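PDB 6Q2F: glycoside hydrolase family protein, which probably hydrolyses terminal alpha-L-rhamnose from rhamnosylated substrates. Local coordinates for residues Asp74-Lys79 and Ala121-Leu126; Leu1057-Val1062 and Glu1091-Asn1096. All coordinates share one frame; numbering follows the deposited sequence.

In the fold
The two contacts lie in different domains and follow one another along the chain, contact 1 closing long before contact 2 opens. Contact 1 pairs helices 68-81 and 108-124, neighbours in the helical layer of a (beta/alpha)8, or TIM-type, barrel in the alpha-L-rhamnosidase part of the chain. They alternate with strands 56-62, 85-91 and 127-131, parallel neighbours in the barrel. Contact 2 joins two neighbouring strands of an antiparallel sheet in the galactose-binding-like domain near the C-terminus. The centres of contact 1 and contact 2 are about 26 Å apart. The nearest atoms of contact 1 and contact 2 are about 11 Å apart, so the two are linked through the chain and not by touching.

Contact 1: residues Asp74-Lys79 and Ala121-Leu126; sequences DLEWMK and ADRLDL
Lys79 NZ donates a hydrogen bond of 3.0 Å to the backbone O of Leu124. The ammonium lies nearly along the C=O axis, at a C=O...N angle of 170°. The lysine chain bends at chi2 and chi3 (-54° and -69°), which folds it over the leucines on its way there. Lys79 CG rests 3.8 Å from Leu124 CB, and Lys79 CD 3.6 Å from Leu126 CD2. Asp125, with positive phi, is the residue where the chain leaves helical geometry, in a Schellman motif, and Leu126 N bonds back to Ala121 O.

Leu75 meets three residues. Leu75 CB lies 3.7 Å from Leu124 CD1, its CG faces Leu126 CD1, and its CD2 reaches the backbone N of Ala121. Leu75, Leu126 and Met78, a selenomethionine, also touch Leu86 of strand 85-91. The contact thus joins two helices and packs them on the strands of the TIM-type barrel, in a beta-alpha-beta succession.

At the outer side, Glu76 OE1 and Arg123 NH2 form a long salt bridge of 4.0 Å. The carboxylate and guanidinium planes are nearly perpendicular. The main partner of Arg123 NH2 is Glu120, so the bridge to Glu76 is the weaker one. A water accepts from Arg123 NH1. The lysine charge would probably polarise the Leu124 carbonyl, near the C-terminal end of the helix, where the carbonyls carry partial negative charge.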
loop_
_atom_site.group_PDB
_atom_site.type_symbol
_atom_site.label_atom_id
_atom_site.label_comp_id
_atom_site.label_asym_id
_atom_site.label_seq_id
_atom_site.Cartn_x
_atom_site.Cartn_y
_atom_site.Cartn_z
ATOM N N ASP A 74 9.576 12.752 -24.718
ATOM C CA ASP A 74 9.288 12.464 -23.310
ATOM C C ASP A 74 10.557 12.489 -22.474
ATOM O O ASP A 74 10.617 13.155 -21.430
ATOM C CB ASP A 74 8.629 11.099 -23.157
ATOM C CG ASP A 74 7.176 11.087 -23.576
ATOM O OD1 ASP A 74 6.638 12.150 -23.947
ATOM O OD2 ASP A 74 6.572 9.994 -23.508
ATOM N N LEU A 75 11.577 11.734 -22.895
ATOM C CA LEU A 75 12.741 11.587 -22.029
ATOM C C LEU A 75 13.591 12.851 -22.031
ATOM O O LEU A 75 14.226 13.168 -21.020
ATOM C CB LEU A 75 13.552 10.360 -22.439
ATOM C CG LEU A 75 13.128 9.042 -21.772
ATOM C CD1 LEU A 75 11.675 8.689 -22.075
ATOM C CD2 LEU A 75 14.058 7.903 -22.176
ATOM N N GLU A 76 13.584 13.603 -23.132
ATOM C CA GLU A 76 14.260 14.894 -23.122
ATOM C C GLU A 76 13.534 15.886 -22.218
ATOM O O GLU A 76 14.179 16.713 -21.565
ATOM C CB GLU A 76 14.384 15.457 -24.545
ATOM C CG GLU A 76 15.386 14.701 -25.437
ATOM C CD GLU A 76 15.300 15.135 -26.884
ATOM O OE1 GLU A 76 16.302 14.965 -27.608
ATOM O OE2 GLU A 76 14.243 15.648 -27.287
ATOM N N TRP A 77 12.194 15.834 -22.175
ATOM C CA TRP A 77 11.458 16.674 -21.231
ATOM C C TRP A 77 11.844 16.349 -19.788
ATOM O O TRP A 77 12.078 17.248 -18.976
ATOM C CB TRP A 77 9.950 16.520 -21.424
ATOM C CG TRP A 77 9.186 17.198 -20.315
ATOM C CD1 TRP A 77 9.043 18.541 -20.124
ATOM C CD2 TRP A 77 8.504 16.568 -19.218
ATOM N NE1 TRP A 77 8.306 18.787 -18.981
ATOM C CE2 TRP A 77 7.962 17.591 -18.412
ATOM C CE3 TRP A 77 8.301 15.248 -18.844
ATOM C CZ2 TRP A 77 7.222 17.325 -17.257
ATOM C CZ3 TRP A 77 7.566 14.982 -17.692
ATOM C CH2 TRP A 77 7.034 16.011 -16.915
HETATM N N MSE A 78 11.949 15.064 -19.467
HETATM C CA MSE A 78 12.272 14.602 -18.120
HETATM C C MSE A 78 13.630 15.101 -17.685
HETATM O O MSE A 78 13.822 15.462 -16.525
HETATM C CB MSE A 78 12.240 13.079 -18.047
HETATM C CG MSE A 78 10.855 12.469 -18.131
HETATM SE SE MSE A 78 10.933 10.479 -18.207
HETATM C CE MSE A 78 9.076 10.116 -18.665
ATOM N N LYS A 79 14.590 15.102 -18.613
ATOM C CA LYS A 79 15.887 15.699 -18.303
ATOM C C LYS A 79 15.755 17.188 -18.021
ATOM O O LYS A 79 16.281 17.670 -17.013
ATOM C CB LYS A 79 16.891 15.454 -19.426
ATOM C CG LYS A 79 17.337 14.018 -19.507
ATOM C CD LYS A 79 17.875 13.547 -18.154
ATOM C CE LYS A 79 19.178 14.225 -17.802
ATOM N NZ LYS A 79 19.798 13.505 -16.661
ATOM N N ALA A 121 17.272 6.226 -22.330
ATOM C CA ALA A 121 17.479 6.354 -20.890
ATOM C C ALA A 121 18.956 6.217 -20.555
ATOM O O ALA A 121 19.496 6.988 -19.758
ATOM C CB ALA A 121 16.656 5.311 -20.134
ATOM N N ASP A 122 19.633 5.244 -21.175
ATOM C CA ASP A 122 21.072 5.126 -21.004
ATOM C C ASP A 122 21.770 6.416 -21.423
ATOM O O ASP A 122 22.578 6.966 -20.671
ATOM C CB ASP A 122 21.586 3.940 -21.812
ATOM C CG ASP A 122 23.086 3.772 -21.714
ATOM O OD1 ASP A 122 23.572 3.373 -20.625
ATOM O OD2 ASP A 122 23.777 4.027 -22.721
ATOM N N ARG A 123 21.462 6.917 -22.623
ATOM C CA ARG A 123 22.110 8.128 -23.121
ATOM C C ARG A 123 21.835 9.324 -22.209
ATOM O O ARG A 123 22.729 10.140 -21.952
ATOM C CB ARG A 123 21.625 8.425 -24.534
ATOM C CG ARG A 123 22.086 9.759 -25.081
ATOM C CD ARG A 123 21.655 9.935 -26.541
ATOM N NE ARG A 123 20.247 10.309 -26.657
ATOM C CZ ARG A 123 19.784 11.540 -26.454
ATOM N NH1 ARG A 123 20.624 12.524 -26.127
ATOM N NH2 ARG A 123 18.480 11.791 -26.570
ATOM N N LEU A 124 20.609 9.445 -21.714
ATOM C CA LEU A 124 20.183 10.591 -20.931
ATOM C C LEU A 124 20.402 10.410 -19.434
ATOM O O LEU A 124 20.079 11.320 -18.663
ATOM C CB LEU A 124 18.706 10.882 -21.212
ATOM C CG LEU A 124 18.473 11.373 -22.637
ATOM C CD1 LEU A 124 16.988 11.552 -22.953
ATOM C CD2 LEU A 124 19.221 12.692 -22.831
ATOM N N ASP A 125 20.945 9.271 -19.006
ATOM C CA ASP A 125 21.224 9.011 -17.596
ATOM C C ASP A 125 19.944 9.049 -16.755
ATOM O O ASP A 125 19.873 9.685 -15.708
ATOM C CB ASP A 125 22.277 9.982 -17.040
ATOM C CG ASP A 125 22.782 9.557 -15.674
ATOM O OD1 ASP A 125 22.482 8.407 -15.280
ATOM O OD2 ASP A 125 23.460 10.353 -14.996
ATOM N N LEU A 126 18.929 8.329 -17.246
ATOM C CA LEU A 126 17.676 8.100 -16.535
ATOM C C LEU A 126 17.598 6.627 -16.159
ATOM O O LEU A 126 17.816 5.761 -17.008
ATOM C CB LEU A 126 16.467 8.491 -17.404
ATOM C CG LEU A 126 16.438 9.964 -17.785
ATOM C CD1 LEU A 126 15.428 10.274 -18.895
ATOM C CD2 LEU A 126 16.151 10.783 -16.540
HETATM O O HOH W 1 18.994 15.232 -25.593
#

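Contact 2: residues Leu1057-Val1062 and Glu1091-Asn1096; sequences LAQVSV and EIRVAN
Strands 1057-1062 and 1086-1095 run antiparallel, the axes of the segments 162° apart and 4.5 Å at closest approach. They are neighbours in one sheet of a two-sheet beta sandwich, a galactose-binding-like domain. Leu1057 with Ala1095, Gln1059 with Arg1093, and Ser1061 with Glu1091 are hydrogen-bonded pairs. Ala1058 with Val1094 and Val1060 with Ile1092 are the non-hydrogen-bonded pairs between them. Gln1059 N to Arg1093 O is 2.8 Å, while Leu1057 N to Ala1095 O is longer at 3.3 Å.

The face of Ala1058, Val1060, Ile1092 and Val1094 is buried. Ala1058 CB sits 3.7 Å from Ile1092 CG2, and the side chains of Val1060 and Ile1092 lie side by side. Leu1049, Leu1051 and Val1054 of strand 1047-1055 pack against this face, so the two sheets meet here through apolar side chains.

The other face carries the polar pair. Gln1059 has CG anti to its backbone N (chi1 177°) and then bends at chi2, which brings its amide across to Arg1093. Arg1093 NH1 donates to Gln1059 OE1 at 2.9 Å. The oxygen lies in the guanidinium plane, but the donor is tilted from the amide plane. A water lies 2.6 Å from Gln1059 OE1 and probably donates to it. The other end of the amide is held too, since NE2 donates to Ser1061 OG and to Asp1066. An alanine at Gln1059 would probably leave Arg1093 NH1 without this acceptor and its guanidinium freer to turn. Further along the same face, chi1 of 54° turns Leu1057 toward the partner strand, and Leu1057 CD2 comes 3.5 Å from Ala1095 O and 4.1 Å from Ala1095 CB.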
loop_
_atom_site.group_PDB
_atom_site.type_symbol
_atom_site.label_atom_id
_atom_site.label_comp_id
_atom_site.label_asym_id
_atom_site.label_seq_id
_atom_site.Cartn_x
_atom_site.Cartn_y
_atom_site.Cartn_z
ATOM N N LEU A 1057 1.685 29.390 -10.785
ATOM C CA LEU A 1057 3.088 29.485 -10.485
ATOM C C LEU A 1057 3.661 30.519 -11.379
ATOM O O LEU A 1057 3.124 30.784 -12.397
ATOM C CB LEU A 1057 3.832 28.167 -10.659
ATOM C CG LEU A 1057 3.787 27.357 -11.946
ATOM C CD1 LEU A 1057 4.958 26.411 -12.058
ATOM C CD2 LEU A 1057 2.497 26.605 -12.081
ATOM N N ALA A 1058 4.766 31.107 -10.983
ATOM C CA ALA A 1058 5.378 32.132 -11.759
ATOM C C ALA A 1058 6.872 32.193 -11.730
ATOM O O ALA A 1058 7.480 32.226 -10.710
ATOM C CB ALA A 1058 4.831 33.466 -11.332
ATOM N N GLN A 1059 7.451 32.246 -12.900
ATOM C CA GLN A 1059 8.897 32.380 -13.027
ATOM C C GLN A 1059 9.205 33.854 -13.282
ATOM O O GLN A 1059 8.593 34.467 -14.156
ATOM C CB GLN A 1059 9.422 31.467 -14.156
ATOM C CG GLN A 1059 10.923 31.539 -14.455
ATOM C CD GLN A 1059 11.299 32.780 -15.271
ATOM O OE1 GLN A 1059 10.688 33.074 -16.302
ATOM N NE2 GLN A 1059 12.298 33.515 -14.799
ATOM N N VAL A 1060 10.138 34.422 -12.514
ATOM C CA VAL A 1060 10.382 35.862 -12.503
ATOM C C VAL A 1060 11.792 36.151 -12.995
ATOM O O VAL A 1060 12.764 35.575 -12.491
ATOM C CB VAL A 1060 10.173 36.457 -11.103
ATOM C CG1 VAL A 1060 10.540 37.966 -11.097
ATOM C CG2 VAL A 1060 8.737 36.229 -10.674
ATOM N N SER A 1061 11.900 37.064 -13.955
ATOM C CA SER A 1061 13.167 37.574 -14.456
ATOM C C SER A 1061 13.236 39.074 -14.206
ATOM O O SER A 1061 12.319 39.814 -14.579
ATOM C CB SER A 1061 13.335 37.276 -15.952
ATOM O OG SER A 1061 13.453 35.873 -16.155
ATOM N N VAL A 1062 14.321 39.517 -13.576
ATOM C CA VAL A 1062 14.558 40.925 -13.277
ATOM C C VAL A 1062 15.802 41.350 -14.047
ATOM O O VAL A 1062 16.875 40.766 -13.862
ATOM C CB VAL A 1062 14.719 41.159 -11.769
ATOM C CG1 VAL A 1062 15.107 42.617 -11.478
ATOM C CG2 VAL A 1062 13.439 40.781 -11.045
ATOM N N GLU A 1091 9.822 40.671 -15.896
ATOM C CA GLU A 1091 9.060 39.735 -16.716
ATOM C C GLU A 1091 8.675 38.558 -15.842
ATOM O O GLU A 1091 9.526 37.996 -15.147
ATOM C CB GLU A 1091 9.856 39.224 -17.924
ATOM C CG GLU A 1091 10.686 40.258 -18.652
ATOM C CD GLU A 1091 11.376 39.655 -19.859
ATOM O OE1 GLU A 1091 10.711 38.883 -20.596
ATOM O OE2 GLU A 1091 12.583 39.927 -20.047
ATOM N N ILE A 1092 7.396 38.201 -15.867
ATOM C CA ILE A 1092 6.841 37.195 -14.978
ATOM C C ILE A 1092 6.063 36.217 -15.839
ATOM O O ILE A 1092 5.036 36.582 -16.425
ATOM C CB ILE A 1092 5.942 37.805 -13.903
ATOM C CG1 ILE A 1092 6.728 38.854 -13.105
ATOM C CG2 ILE A 1092 5.372 36.703 -13.022
ATOM C CD1 ILE A 1092 5.974 39.446 -11.937
ATOM N N ARG A 1093 6.554 34.978 -15.936
ATOM C CA ARG A 1093 5.915 33.971 -16.761
ATOM C C ARG A 1093 5.024 33.143 -15.846
ATOM O O ARG A 1093 5.526 32.395 -14.988
ATOM C CB ARG A 1093 6.966 33.129 -17.478
ATOM C CG ARG A 1093 7.618 33.881 -18.643
ATOM C CD ARG A 1093 8.894 33.217 -19.147
ATOM N NE ARG A 1093 8.666 31.855 -19.622
ATOM C CZ ARG A 1093 9.051 30.761 -18.972
ATOM N NH1 ARG A 1093 9.694 30.853 -17.805
ATOM N NH2 ARG A 1093 8.797 29.574 -19.493
ATOM N N VAL A 1094 3.709 33.325 -15.970
ATOM C CA VAL A 1094 2.740 32.625 -15.136
ATOM C C VAL A 1094 2.146 31.473 -15.925
ATOM O O VAL A 1094 1.642 31.664 -17.040
ATOM C CB VAL A 1094 1.621 33.547 -14.636
ATOM C CG1 VAL A 1094 0.679 32.740 -13.746
ATOM C CG2 VAL A 1094 2.203 34.737 -13.884
ATOM N N ALA A 1095 2.196 30.283 -15.341
ATOM C CA ALA A 1095 1.579 29.086 -15.886
ATOM C C ALA A 1095 0.387 28.705 -15.019
ATOM O O ALA A 1095 0.444 28.821 -13.787
ATOM C CB ALA A 1095 2.579 27.923 -15.924
ATOM N N ASN A 1096 -0.688 28.239 -15.653
ATOM C CA ASN A 1096 -1.833 27.693 -14.934
ATOM C C ASN A 1096 -2.052 26.253 -15.405
ATOM O O ASN A 1096 -1.215 25.688 -16.109
ATOM C CB ASN A 1096 -3.071 28.563 -15.140
ATOM C CG ASN A 1096 -3.468 28.665 -16.597
ATOM O OD1 ASN A 1096 -2.673 28.348 -17.487
ATOM N ND2 ASN A 1096 -4.695 29.124 -16.852
HETATM O O HOH W 2 10.241 35.573 -16.963
HETATM O O HOH W 3 13.703 41.136 -17.049
#